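Local coordinates for thioredoxin family protein (Streptococcus pneumoniae, PDB 2YP6) that probably acts as a surface-exposed thioredoxin-fold thiol-disulfide oxidoreductase that helps the pneumococcus resist extracellular oxidative stress, at residues A49-L54 and T143-Y147; E90-L94 and A171-A175; R150-E155 and I167-I172; K163-I167 and A180-M184. All coordinates share one frame. Residue numbers count along the deposited sequence, not the author numbering.

Contact 1. Residues A49-L54 and T143-Y147; sequences APDFTL and TFQAY
Residues A49-F52 run as an extended loop (phi near -65° and psi 130-155° for A49-D51) and enter a strand at T53, while T143-A146 end a helix. Y147 leaves helical angles at -90/8°, although Y147 N bonds T143 O at 3.0 Å. P50 CA lies 6.6 Å from A146 CA, and F52 CA 6.6 Å from T143 CA. Y147, at chi1 m, points its ring across to the extended segment, where Y147 OH donates to P50 O at 2.7 Å. P50 CD sits over one face of the Y147 ring in a CH-pi contact, 3.8 Å from its centroid. In this thioredoxin fold the pair covers the sheet face bearing L74 and F76; F144, the residue after T143, belongs to the cyclofos pocket with W80, Q113 and G114. F52, at chi1 p, places CD2 3.8 Å from T143 CG2 and turns its ring edge to Y147 OH. T143 OG1 bonds D138 and lies 3.7 Å from L54 CD1. P50 CB packs on A146 CB at 4.0 Å.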
loop_
_atom_site.group_PDB
_atom_site.type_symbol
_atom_site.label_atom_id
_atom_site.label_comp_id
_atom_site.label_asym_id
_atom_site.label_seq_id
_atom_site.Cartn_x
_atom_site.Cartn_y
_atom_site.Cartn_z
ATOM N N ALA A 49 -11.860 -2.419 6.882
ATOM C CA ALA A 49 -10.476 -2.827 6.602
ATOM C C ALA A 49 -9.793 -3.180 7.911
ATOM O O ALA A 49 -9.879 -2.415 8.861
ATOM C CB ALA A 49 -9.727 -1.676 5.921
ATOM N N PRO A 50 -9.118 -4.336 7.969
ATOM C CA PRO A 50 -8.457 -4.723 9.215
ATOM C C PRO A 50 -7.427 -3.682 9.662
ATOM O O PRO A 50 -6.682 -3.090 8.870
ATOM C CB PRO A 50 -7.780 -6.051 8.857
ATOM C CG PRO A 50 -8.556 -6.600 7.719
ATOM C CD PRO A 50 -9.024 -5.394 6.939
ATOM N N ASP A 51 -7.436 -3.418 10.952
ATOM C CA ASP A 51 -6.478 -2.505 11.535
ATOM C C ASP A 51 -5.066 -3.074 11.486
ATOM O O ASP A 51 -4.874 -4.287 11.469
ATOM C CB ASP A 51 -6.829 -2.241 12.984
ATOM C CG ASP A 51 -7.923 -1.228 13.128
ATOM O OD1 ASP A 51 -7.625 -0.026 12.959
ATOM O OD2 ASP A 51 -9.063 -1.639 13.410
ATOM N N PHE A 52 -4.096 -2.176 11.476
ATOM C CA PHE A 52 -2.702 -2.538 11.622
ATOM C C PHE A 52 -1.889 -1.420 12.243
ATOM O O PHE A 52 -2.265 -0.226 12.199
ATOM C CB PHE A 52 -2.098 -3.004 10.285
ATOM C CG PHE A 52 -2.188 -1.985 9.185
ATOM C CD1 PHE A 52 -1.299 -0.919 9.124
ATOM C CD2 PHE A 52 -3.150 -2.103 8.199
ATOM C CE1 PHE A 52 -1.384 0.041 8.096
ATOM C CE2 PHE A 52 -3.243 -1.157 7.165
ATOM C CZ PHE A 52 -2.362 -0.099 7.110
ATOM N N THR A 53 -0.786 -1.833 12.868
ATOM C CA THR A 53 0.201 -0.944 13.462
ATOM C C THR A 53 1.566 -1.445 12.990
ATOM O O THR A 53 2.004 -2.534 13.376
ATOM C CB THR A 53 0.115 -0.931 14.994
ATOM O OG1 THR A 53 -1.194 -0.488 15.387
ATOM C CG2 THR A 53 1.147 0.013 15.601
ATOM N N LEU A 54 2.213 -0.654 12.136
ATOM C CA LEU A 54 3.500 -1.054 11.538
ATOM C C LEU A 54 4.547 0.066 11.561
ATOM O O LEU A 54 4.189 1.245 11.490
ATOM C CB LEU A 54 3.265 -1.444 10.092
ATOM C CG LEU A 54 2.281 -2.579 9.850
ATOM C CD1 LEU A 54 1.983 -2.692 8.346
ATOM C CD2 LEU A 54 2.812 -3.883 10.462
ATOM N N THR A 143 -0.246 -8.531 8.553
ATOM C CA THR A 143 -1.067 -7.649 7.748
ATOM C C THR A 143 -1.349 -8.291 6.388
ATOM O O THR A 143 -2.478 -8.281 5.925
ATOM C CB THR A 143 -0.408 -6.281 7.537
ATOM O OG1 THR A 143 0.106 -5.795 8.768
ATOM C CG2 THR A 143 -1.415 -5.270 6.974
ATOM N N PHE A 144 -0.334 -8.868 5.754
ATOM C CA PHE A 144 -0.572 -9.675 4.558
ATOM C C PHE A 144 -1.600 -10.778 4.838
ATOM O O PHE A 144 -2.434 -11.072 4.001
ATOM C CB PHE A 144 0.715 -10.342 4.062
ATOM C CG PHE A 144 1.535 -9.484 3.112
ATOM C CD1 PHE A 144 2.326 -8.454 3.590
ATOM C CD2 PHE A 144 1.538 -9.746 1.745
ATOM C CE1 PHE A 144 3.103 -7.675 2.722
ATOM C CE2 PHE A 144 2.322 -8.981 0.868
ATOM C CZ PHE A 144 3.106 -7.945 1.358
ATOM N N GLN A 145 -1.484 -11.427 5.992
ATOM C CA GLN A 145 -2.430 -12.469 6.352
ATOM C C GLN A 145 -3.821 -11.880 6.568
ATOM O O GLN A 145 -4.817 -12.427 6.082
ATOM C CB GLN A 145 -1.971 -13.194 7.617
ATOM C CG GLN A 145 -2.827 -14.375 7.992
ATOM C CD GLN A 145 -2.258 -15.153 9.174
ATOM O OE1 GLN A 145 -1.192 -14.821 9.701
ATOM N NE2 GLN A 145 -2.969 -16.191 9.592
ATOM N N ALA A 146 -3.893 -10.782 7.311
ATOM C CA ALA A 146 -5.177 -10.177 7.619
ATOM C C ALA A 146 -5.926 -9.775 6.350
ATOM O O ALA A 146 -7.156 -9.876 6.295
ATOM C CB ALA A 146 -4.999 -8.966 8.511
ATOM N N TYR A 147 -5.198 -9.283 5.349
ATOM C CA TYR A 147 -5.819 -8.831 4.110
ATOM C C TYR A 147 -5.924 -9.961 3.060
ATOM O O TYR A 147 -6.285 -9.726 1.888
ATOM C CB TYR A 147 -5.068 -7.590 3.557
ATOM C CG TYR A 147 -5.432 -6.301 4.274
ATOM C CD1 TYR A 147 -4.976 -6.025 5.544
ATOM C CD2 TYR A 147 -6.272 -5.365 3.670
ATOM C CE1 TYR A 147 -5.351 -4.867 6.196
ATOM C CE2 TYR A 147 -6.624 -4.211 4.313
ATOM C CZ TYR A 147 -6.186 -3.977 5.584
ATOM O OH TYR A 147 -6.545 -2.810 6.204
#

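Contact 2. Residues E90-L94 and A171-A175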
loop_
_atom_site.group_PDB
_atom_site.type_symbol
_atom_site.label_atom_id
_atom_site.label_comp_id
_atom_site.label_asym_id
_atom_site.label_seq_id
_atom_site.Cartn_x
_atom_site.Cartn_y
_atom_site.Cartn_z
ATOM N N GLU A 90 4.533 4.902 -11.448
ATOM C CA GLU A 90 3.199 5.428 -11.660
ATOM C C GLU A 90 2.603 5.824 -10.301
ATOM O O GLU A 90 1.930 6.838 -10.196
ATOM C CB GLU A 90 2.303 4.432 -12.391
ATOM C CG GLU A 90 0.918 5.003 -12.632
ATOM C CD GLU A 90 0.002 4.080 -13.430
ATOM O OE1 GLU A 90 0.328 2.874 -13.539
ATOM O OE2 GLU A 90 -1.039 4.580 -13.937
ATOM N N LEU A 91 2.879 5.051 -9.250
ATOM C CA LEU A 91 2.366 5.401 -7.917
ATOM C C LEU A 91 3.006 6.695 -7.381
ATOM O O LEU A 91 2.338 7.510 -6.733
ATOM C CB LEU A 91 2.595 4.250 -6.937
ATOM C CG LEU A 91 1.900 4.402 -5.580
ATOM C CD1 LEU A 91 0.406 4.597 -5.762
ATOM C CD2 LEU A 91 2.207 3.204 -4.687
ATOM N N MET A 92 4.288 6.899 -7.674
ATOM C CA MET A 92 4.920 8.203 -7.413
ATOM C C MET A 92 4.238 9.351 -8.133
ATOM O O MET A 92 4.082 10.430 -7.541
ATOM C CB MET A 92 6.416 8.179 -7.708
ATOM C CG MET A 92 7.150 7.204 -6.802
ATOM S SD MET A 92 8.850 6.937 -7.301
ATOM C CE MET A 92 9.462 8.602 -7.360
ATOM N N GLU A 93 3.836 9.153 -9.397
ATOM C CA GLU A 93 3.012 10.157 -10.083
ATOM C C GLU A 93 1.777 10.536 -9.274
ATOM O O GLU A 93 1.409 11.725 -9.151
ATOM C CB GLU A 93 2.508 9.654 -11.442
ATOM C CG GLU A 93 3.510 9.703 -12.560
ATOM C CD GLU A 93 2.989 9.092 -13.848
ATOM O OE1 GLU A 93 2.324 8.033 -13.829
ATOM O OE2 GLU A 93 3.264 9.667 -14.898
ATOM N N LEU A 94 1.096 9.514 -8.780
ATOM C CA LEU A 94 -0.115 9.729 -8.012
ATOM C C LEU A 94 0.199 10.478 -6.730
ATOM O O LEU A 94 -0.519 11.425 -6.368
ATOM C CB LEU A 94 -0.792 8.394 -7.717
ATOM C CG LEU A 94 -2.243 8.443 -7.253
ATOM C CD1 LEU A 94 -3.106 9.106 -8.310
ATOM C CD2 LEU A 94 -2.718 7.057 -6.967
ATOM N N ALA A 171 -1.809 -4.337 -10.859
ATOM C CA ALA A 171 -1.722 -2.883 -10.780
ATOM C C ALA A 171 -3.038 -2.245 -11.197
ATOM O O ALA A 171 -3.797 -2.806 -11.984
ATOM C CB ALA A 171 -0.579 -2.367 -11.652
ATOM N N ILE A 172 -3.310 -1.069 -10.649
ATOM C CA ILE A 172 -4.463 -0.268 -11.066
ATOM C C ILE A 172 -3.924 1.051 -11.634
ATOM O O ILE A 172 -2.989 1.613 -11.084
ATOM C CB ILE A 172 -5.442 -0.037 -9.881
ATOM C CG1 ILE A 172 -6.717 0.666 -10.350
ATOM C CG2 ILE A 172 -4.778 0.726 -8.741
ATOM C CD1 ILE A 172 -7.778 0.730 -9.275
ATOM N N SER A 173 -4.471 1.519 -12.746
ATOM C CA SER A 173 -4.009 2.773 -13.320
ATOM C C SER A 173 -4.388 3.910 -12.379
ATOM O O SER A 173 -5.361 3.799 -11.616
ATOM C CB SER A 173 -4.652 3.018 -14.677
ATOM O OG SER A 173 -6.028 3.272 -14.510
ATOM N N ASN A 174 -3.650 5.003 -12.456
ATOM C CA ASN A 174 -3.961 6.160 -11.629
ATOM C C ASN A 174 -5.364 6.666 -11.984
ATOM O O ASN A 174 -6.129 7.013 -11.098
ATOM C CB ASN A 174 -2.933 7.276 -11.830
ATOM C CG ASN A 174 -1.591 6.955 -11.208
ATOM O OD1 ASN A 174 -1.465 6.022 -10.405
ATOM N ND2 ASN A 174 -0.584 7.760 -11.539
ATOM N N ALA A 175 -5.701 6.675 -13.279
ATOM C CA ALA A 175 -7.023 7.124 -13.701
ATOM C C ALA A 175 -8.110 6.272 -13.049
ATOM O O ALA A 175 -9.101 6.788 -12.536
ATOM C CB ALA A 175 -7.152 7.089 -15.220
#
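This is a polar contact between two helices of the thioredoxin fold, made where the start of helix 174-182 meets the side of helix 88-96. Both helices cover the sheet face that carries Y73. S173 holds the N-cap position of the later helix, its hydroxyl bonding the backbone N of D176, and N174 follows as the first helical residue. The first turn of a helix leaves backbone NH groups without helical acceptors, and here a neighbouring helix supplies one: E90, extended with chi1 and chi2 both t, brings its carboxylate to the N174 backbone, with N174 N to E90 OE2 at 3.0 Å. The negative charge also suits the helix dipole. N174 itself is the most deeply covered residue of the pair, its amide lying along the turn E90-L94 with OD1 3.6 Å from L94 CB and ND2 3.6 Å from E93 CB. E90 O thus serves two donors, L94 N at 3.1 Å within its own helix and N174 ND2 at 3.0 Å.

Contact 3. Residues R150-E155 and I167-I172; sequences RSIPTE and IQFGAI
Two antiparallel strand ends pair here, preceded by the cis-proline of the thioredoxin fold: the I152-P153 peptide is cis. T154 faces F169 as a non-hydrogen-bonded pair, E155 faces Q168 as a hydrogen-bonded one (E155 N to Q168 O 3.0 Å, Q168 N to E155 O 2.9 Å), and G170 N bonds P153 O at 2.8 Å. G170 has angles of 88/178°, suited to glycine. T154 and F169 project from one sheet face, E155 and Q168 from the other. T154 (chi1 m) donates OG1 to S151 O at 2.6 Å, across I152 and P153. R150 (chi1 p, chi2 t, chi3 p) lies over F169 (chi1 m) in an off-centre cation-pi contact, R150 CZ 5.0 Å from the F169 ring centroid. E155, at chi1 m and chi2 p, curls back toward the G170-I172 backbone, OE1 2.5 Å from G170 O, while its OE2 salt-bridges K75. Strand 71-76 flanks 154-158 on the other side from 164-169, and P153 packs on P83 and C84 of helix 82-86, beside the C81-C84 disulfide.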
loop_
_atom_site.group_PDB
_atom_site.type_symbol
_atom_site.label_atom_id
_atom_site.label_comp_id
_atom_site.label_asym_id
_atom_site.label_seq_id
_atom_site.Cartn_x
_atom_site.Cartn_y
_atom_site.Cartn_z
ATOM N N ARG A 150 -3.247 -13.032 -1.907
ATOM C CA ARG A 150 -3.008 -14.272 -2.668
ATOM C C ARG A 150 -1.986 -14.017 -3.784
ATOM O O ARG A 150 -1.236 -14.916 -4.172
ATOM C CB ARG A 150 -4.322 -14.793 -3.274
ATOM C CG ARG A 150 -4.989 -13.774 -4.223
ATOM C CD ARG A 150 -6.043 -14.376 -5.186
ATOM N NE ARG A 150 -7.311 -14.675 -4.518
ATOM C CZ ARG A 150 -8.514 -14.647 -5.099
ATOM N NH1 ARG A 150 -8.657 -14.327 -6.382
ATOM N NH2 ARG A 150 -9.585 -14.940 -4.371
ATOM N N SER A 151 -1.969 -12.786 -4.300
ATOM C CA SER A 151 -1.059 -12.411 -5.373
ATOM C C SER A 151 -0.656 -10.958 -5.206
ATOM O O SER A 151 -1.327 -10.189 -4.495
ATOM C CB SER A 151 -1.751 -12.575 -6.715
ATOM O OG SER A 151 -3.025 -11.975 -6.631
ATOM N N ILE A 152 0.460 -10.582 -5.825
ATOM C CA ILE A 152 0.908 -9.191 -5.728
ATOM C C ILE A 152 1.244 -8.660 -7.106
ATOM O O ILE A 152 1.586 -9.429 -8.017
ATOM C CB ILE A 152 2.142 -9.019 -4.764
ATOM C CG1 ILE A 152 3.180 -10.097 -5.046
ATOM C CG2 ILE A 152 1.701 -9.038 -3.291
ATOM C CD1 ILE A 152 4.476 -9.814 -4.369
ATOM N N PRO A 153 1.111 -7.338 -7.292
ATOM C CA PRO A 153 0.602 -6.388 -6.309
ATOM C C PRO A 153 -0.902 -6.543 -6.142
ATOM O O PRO A 153 -1.559 -6.943 -7.098
ATOM C CB PRO A 153 0.917 -5.027 -6.942
ATOM C CG PRO A 153 0.947 -5.291 -8.430
ATOM C CD PRO A 153 1.378 -6.720 -8.607
ATOM N N THR A 154 -1.416 -6.243 -4.950
ATOM C CA THR A 154 -2.856 -6.117 -4.709
ATOM C C THR A 154 -3.082 -4.757 -4.038
ATOM O O THR A 154 -2.309 -4.365 -3.149
ATOM C CB THR A 154 -3.401 -7.212 -3.791
ATOM O OG1 THR A 154 -3.302 -8.484 -4.433
ATOM C CG2 THR A 154 -4.862 -6.970 -3.459
ATOM N N GLU A 155 -4.099 -4.025 -4.507
ATOM C CA GLU A 155 -4.463 -2.764 -3.898
ATOM C C GLU A 155 -5.861 -2.866 -3.296
ATOM O O GLU A 155 -6.776 -3.417 -3.915
ATOM C CB GLU A 155 -4.482 -1.646 -4.934
ATOM C CG GLU A 155 -3.144 -1.355 -5.628
ATOM C CD GLU A 155 -2.827 -2.361 -6.694
ATOM O OE1 GLU A 155 -3.745 -2.716 -7.485
ATOM O OE2 GLU A 155 -1.669 -2.821 -6.733
ATOM N N ILE A 167 -11.163 -3.511 -4.489
ATOM C CA ILE A 167 -9.976 -4.341 -4.459
ATOM C C ILE A 167 -9.542 -4.564 -5.902
ATOM O O ILE A 167 -10.362 -4.869 -6.774
ATOM C CB ILE A 167 -10.253 -5.728 -3.826
ATOM C CG1 ILE A 167 -10.925 -5.583 -2.455
ATOM C CG2 ILE A 167 -8.931 -6.521 -3.705
ATOM C CD1 ILE A 167 -11.445 -6.863 -1.912
ATOM N N GLN A 168 -8.246 -4.471 -6.142
ATOM C CA GLN A 168 -7.693 -4.717 -7.457
ATOM C C GLN A 168 -6.536 -5.714 -7.354
ATOM O O GLN A 168 -5.636 -5.537 -6.543
ATOM C CB GLN A 168 -7.204 -3.399 -8.055
ATOM C CG GLN A 168 -6.719 -3.563 -9.511
ATOM C CD GLN A 168 -7.843 -3.430 -10.536
ATOM O OE1 GLN A 168 -8.986 -3.056 -10.215
ATOM N NE2 GLN A 168 -7.505 -3.679 -11.790
ATOM N N PHE A 169 -6.604 -6.769 -8.150
ATOM C CA PHE A 169 -5.544 -7.772 -8.256
ATOM C C PHE A 169 -4.674 -7.337 -9.424
ATOM O O PHE A 169 -5.149 -7.136 -10.542
ATOM C CB PHE A 169 -6.152 -9.168 -8.451
ATOM C CG PHE A 169 -7.134 -9.530 -7.366
ATOM C CD1 PHE A 169 -6.687 -9.836 -6.079
ATOM C CD2 PHE A 169 -8.499 -9.533 -7.608
ATOM C CE1 PHE A 169 -7.586 -10.154 -5.062
ATOM C CE2 PHE A 169 -9.395 -9.830 -6.593
ATOM C CZ PHE A 169 -8.937 -10.125 -5.317
ATOM N N GLY A 170 -3.402 -7.128 -9.158
ATOM C CA GLY A 170 -2.531 -6.534 -10.150
ATOM C C GLY A 170 -2.585 -5.021 -10.032
ATOM O O GLY A 170 -3.312 -4.474 -9.192
ATOM N N ALA A 171 -1.809 -4.337 -10.859
ATOM C CA ALA A 171 -1.722 -2.883 -10.780
ATOM C C ALA A 171 -3.038 -2.245 -11.197
ATOM O O ALA A 171 -3.797 -2.806 -11.984
ATOM C CB ALA A 171 -0.579 -2.367 -11.652
ATOM N N ILE A 172 -3.310 -1.069 -10.649
ATOM C CA ILE A 172 -4.463 -0.268 -11.066
ATOM C C ILE A 172 -3.924 1.051 -11.634
ATOM O O ILE A 172 -2.989 1.613 -11.084
ATOM C CB ILE A 172 -5.442 -0.037 -9.881
ATOM C CG1 ILE A 172 -6.717 0.666 -10.350
ATOM C CG2 ILE A 172 -4.778 0.726 -8.741
ATOM C CD1 ILE A 172 -7.778 0.730 -9.275
#

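Contact 4. Residues K163-I167 and A180-M184; sequences KIGKI and AFKEM
A classic beta bulge meets the end of the C-terminal helix here, as the edge strand 164-169 of the thioredoxin fold receives helix 174-182 across its surface. The bulge comprises G165 (phi -96°, psi -47°) and K166 (phi -140°, psi 156°), both opposite L157 on the neighbouring strand. On the helical side, E183 N bonds A180 O at 3.0 Å and M184 N bonds F181 O weakly at 3.3 Å. G165 CA lies 6.3 Å from M184 CA, and K166 CA 7.4 Å from A180 CA.

In the apolar part, M184, with chi1 at -103° and chi2 t, runs its thioether toward the bulge, SD 4.1 Å from G165 CA; a beta carbon at G165 would collide with that sulfur. M184 CE meets K166 CG at 4.2 Å, and the K166 chain passes over the helix with CE 3.8 Å from A180 CB.

The charged contact is a salt bridge: K166 (chi1 m, chi2 -135°, chi3 and chi4 t) reaches E183 (chi1 p, chi2 t), K166 NZ to E183 OE2 at 2.9 Å.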
loop_
_atom_site.group_PDB
_atom_site.type_symbol
_atom_site.label_atom_id
_atom_site.label_comp_id
_atom_site.label_asym_id
_atom_site.label_seq_id
_atom_site.Cartn_x
_atom_site.Cartn_y
_atom_site.Cartn_z
ATOM N N LYS A 163 -14.008 1.450 5.409
ATOM C CA LYS A 163 -14.510 0.240 4.753
ATOM C C LYS A 163 -13.794 -0.017 3.453
ATOM O O LYS A 163 -13.478 0.910 2.716
ATOM C CB LYS A 163 -15.999 0.360 4.395
ATOM C CG LYS A 163 -16.869 0.933 5.451
ATOM C CD LYS A 163 -16.911 0.100 6.649
ATOM C CE LYS A 163 -18.069 0.567 7.503
ATOM N NZ LYS A 163 -18.245 -0.327 8.659
ATOM N N ILE A 164 -13.578 -1.282 3.131
ATOM C CA ILE A 164 -13.033 -1.609 1.829
ATOM C C ILE A 164 -14.033 -1.166 0.746
ATOM O O ILE A 164 -15.196 -1.602 0.732
ATOM C CB ILE A 164 -12.703 -3.101 1.711
ATOM C CG1 ILE A 164 -11.577 -3.456 2.687
ATOM C CG2 ILE A 164 -12.299 -3.419 0.261
ATOM C CD1 ILE A 164 -11.266 -4.955 2.750
ATOM N N GLY A 165 -13.590 -0.290 -0.143
ATOM C CA GLY A 165 -14.424 0.164 -1.255
ATOM C C GLY A 165 -14.170 -0.598 -2.537
ATOM O O GLY A 165 -15.116 -1.025 -3.200
ATOM N N LYS A 166 -12.897 -0.782 -2.889
ATOM C CA LYS A 166 -12.530 -1.584 -4.053
ATOM C C LYS A 166 -11.311 -2.420 -3.749
ATOM O O LYS A 166 -10.541 -2.074 -2.871
ATOM C CB LYS A 166 -12.198 -0.713 -5.268
ATOM C CG LYS A 166 -13.357 0.118 -5.768
ATOM C CD LYS A 166 -13.476 0.060 -7.288
ATOM C CE LYS A 166 -14.573 0.983 -7.802
ATOM N NZ LYS A 166 -14.746 0.832 -9.255
ATOM N N ILE A 167 -11.163 -3.511 -4.489
ATOM C CA ILE A 167 -9.976 -4.341 -4.459
ATOM C C ILE A 167 -9.542 -4.564 -5.902
ATOM O O ILE A 167 -10.362 -4.869 -6.774
ATOM C CB ILE A 167 -10.253 -5.728 -3.826
ATOM C CG1 ILE A 167 -10.925 -5.583 -2.455
ATOM C CG2 ILE A 167 -8.931 -6.521 -3.705
ATOM C CD1 ILE A 167 -11.445 -6.863 -1.912
ATOM N N ALA A 180 -12.219 5.573 -8.910
ATOM C CA ALA A 180 -12.746 4.701 -7.858
ATOM C C ALA A 180 -12.969 5.494 -6.578
ATOM O O ALA A 180 -14.016 5.395 -5.946
ATOM C CB ALA A 180 -11.788 3.521 -7.601
ATOM N N PHE A 181 -11.975 6.281 -6.181
ATOM C CA PHE A 181 -12.112 7.063 -4.963
ATOM C C PHE A 181 -13.261 8.082 -5.051
ATOM O O PHE A 181 -13.922 8.399 -4.036
ATOM C CB PHE A 181 -10.797 7.733 -4.621
ATOM C CG PHE A 181 -9.788 6.817 -3.995
ATOM C CD1 PHE A 181 -10.094 6.065 -2.866
ATOM C CD2 PHE A 181 -8.502 6.724 -4.517
ATOM C CE1 PHE A 181 -9.147 5.258 -2.269
ATOM C CE2 PHE A 181 -7.557 5.920 -3.937
ATOM C CZ PHE A 181 -7.874 5.180 -2.803
ATOM N N LYS A 182 -13.533 8.579 -6.251
ATOM C CA LYS A 182 -14.678 9.469 -6.434
ATOM C C LYS A 182 -16.015 8.789 -6.196
ATOM O O LYS A 182 -16.983 9.454 -5.793
ATOM C CB LYS A 182 -14.670 10.094 -7.826
ATOM C CG LYS A 182 -13.631 11.141 -7.976
ATOM C CD LYS A 182 -13.632 11.706 -9.369
ATOM C CE LYS A 182 -12.527 12.721 -9.513
ATOM N NZ LYS A 182 -11.307 12.106 -10.078
ATOM N N GLU A 183 -16.101 7.484 -6.446
ATOM C CA GLU A 183 -17.373 6.777 -6.262
ATOM C C GLU A 183 -17.541 6.164 -4.862
ATOM O O GLU A 183 -18.533 5.485 -4.588
ATOM C CB GLU A 183 -17.623 5.736 -7.385
ATOM C CG GLU A 183 -16.588 4.614 -7.576
ATOM C CD GLU A 183 -17.059 3.523 -8.581
ATOM O OE1 GLU A 183 -18.142 2.953 -8.369
ATOM O OE2 GLU A 183 -16.360 3.235 -9.581
ATOM N N MET A 184 -16.558 6.403 -3.998
ATOM C CA MET A 184 -16.570 5.968 -2.606
ATOM C C MET A 184 -16.926 7.075 -1.656
ATOM O O MET A 184 -16.613 8.229 -1.920
ATOM C CB MET A 184 -15.137 5.594 -2.213
ATOM C CG MET A 184 -14.880 4.157 -2.164
ATOM S SD MET A 184 -13.134 3.984 -1.822
ATOM C CE MET A 184 -12.690 3.552 -3.436
#

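How the contacts relate
Four contacts show how a thioredoxin fold is tied together around a single sheet. Contacts 1 and 2 lie on opposite sides of the chain's centre, their centres 22 Å apart, and their segments alternate along the sequence. Contact 1 closes before contacts 3 and 4 open, yet touches both: F144 packs on I152, and A49 on I164. Contacts 3 and 4 share strand 164-169, overlapping at I167, with centres 14 Å apart. Contacts 2 and 3 share A171 and I172, through which that strand passes into helix 174-182, used by contacts 2 and 4. One continuous run, 163-184, thus links three contacts from the sheet edge to the helical layer.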